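Side-chain contact in ribonuclease J (Methanolobus psychrophilus R15, PDB 5HAB), which probably degrades RNA as an exoribonuclease of the metallo-beta-lactamase and beta-CASP family: residues 41-44 against 49-52. The protein carries 1 engineered substitution. Sequence-based numbering, arbitrary orientation.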
# COMPACT_ATOMS: atom_id res chain seq x y z
N MET B 41 -16.46 6.51 -24.86
CA MET B 41 -17.27 6.53 -26.06
C MET B 41 -17.45 5.11 -26.59
O MET B 41 -16.47 4.38 -26.82
CB MET B 41 -16.66 7.42 -27.14
CG MET B 41 -17.50 7.49 -28.41
SD MET B 41 -16.82 8.52 -29.73
CE MET B 41 -16.77 10.13 -28.99
N THR B 42 -18.70 4.73 -26.79
CA THR B 42 -19.03 3.42 -27.34
C THR B 42 -19.89 3.61 -28.59
O THR B 42 -20.57 4.62 -28.72
CB THR B 42 -19.77 2.54 -26.29
OG1 THR B 42 -18.93 2.36 -25.14
CG2 THR B 42 -20.16 1.18 -26.86
N ALA B 43 -19.82 2.68 -29.53
CA ALA B 43 -20.69 2.75 -30.70
C ALA B 43 -21.40 1.43 -30.90
O ALA B 43 -20.78 0.38 -30.95
CB ALA B 43 -19.89 3.13 -31.95
N ILE B 44 -22.73 1.48 -30.98
CA ILE B 44 -23.55 0.30 -31.20
C ILE B 44 -24.04 0.30 -32.64
O ILE B 44 -24.83 1.15 -33.02
CB ILE B 44 -24.74 0.23 -30.22
CG1 ILE B 44 -24.27 0.37 -28.77
CG2 ILE B 44 -25.54 -1.05 -30.43
CD1 ILE B 44 -23.30 -0.70 -28.33
N ASP B 49 -26.81 1.01 -39.34
CA ASP B 49 -27.11 2.22 -38.58
C ASP B 49 -26.35 2.21 -37.26
O ASP B 49 -26.22 1.17 -36.63
CB ASP B 49 -28.62 2.33 -38.34
CG ASP B 49 -29.38 2.65 -39.61
OD1 ASP B 49 -28.90 3.49 -40.40
OD2 ASP B 49 -30.46 2.05 -39.82
N ILE B 50 -25.82 3.36 -36.85
CA ILE B 50 -24.98 3.42 -35.66
C ILE B 50 -25.54 4.37 -34.60
O ILE B 50 -25.91 5.50 -34.90
CB ILE B 50 -23.54 3.84 -36.02
CG1 ILE B 50 -22.95 2.86 -37.04
CG2 ILE B 50 -22.66 3.91 -34.78
CD1 ILE B 50 -21.57 3.25 -37.52
N ILE B 51 -25.62 3.89 -33.36
CA ILE B 51 -25.93 4.72 -32.20
C ILE B 51 -24.66 4.93 -31.38
O ILE B 51 -24.12 3.98 -30.83
CB ILE B 51 -27.03 4.07 -31.34
CG1 ILE B 51 -28.22 3.68 -32.21
CG2 ILE B 51 -27.45 5.01 -30.21
CD1 ILE B 51 -29.01 4.85 -32.73
N ILE B 52 -24.17 6.16 -31.31
CA ILE B 52 -23.05 6.47 -30.43
C ILE B 52 -23.58 6.66 -29.02
O ILE B 52 -24.64 7.27 -28.82
CB ILE B 52 -22.27 7.72 -30.92
CG1 ILE B 52 -21.58 7.44 -32.25
CG2 ILE B 52 -21.23 8.15 -29.90
CD1 ILE B 52 -20.85 8.65 -32.83
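Asp49 meets Ile44 through the backbone alone, with Asp49 O 3.9 Å from Ile44 O. Its carboxylate turns away from strand 41-44 and forms a salt bridge through OD1 with Arg98.

Ile50 lays its CG2 branch against the methyl of Ala43, diagonally across the strands, with Ile50 CG2 and Ala43 CB 4.0 Å apart. The first torsion of Ile50 (chi1 -58°) puts CG2, rather than CG1, on that methyl. The CA of Ile50 also makes a CA-H...O contact with Ile44 O, at 3.5 Å.

Ile51 faces Ile44 as an antiparallel hydrogen-bonded pair. Ile51 N donates to Ile44 O at 2.9 Å. Ile44 N returns a nearly straight bond to Ile51 O, 2.9 Å long with 175° at the hydrogen. The two bonds close a ring that fixes the register. Beyond CB, both isoleucine side chains diverge from the opposing strand, and both touch Ile184.

Ile52 pairs with Ala43 at a non-hydrogen-bonded position, CA to CA 4.4 Å. With CG anti to the backbone N (chi1 -179°), the Met41 chain sets CG 4.1 Å from Ile52 CG2, and the two side chains cross obliquely. Ile52 CA also makes a CA-H...O contact, 3.5 Å from Thr42 O.

The two segments belong to the beta hairpin 41-46/49-53, in the interior of a mixed sheet. Strand 24-32 flanks the first arm, and strand 96-102 runs parallel to the second. Ile44 and Ile51 pack on strand 179-186 of the other mixed sheet, consistent with the two facing sheets at the core of the alpha-beta/beta-alpha metallo-beta-lactamase fold.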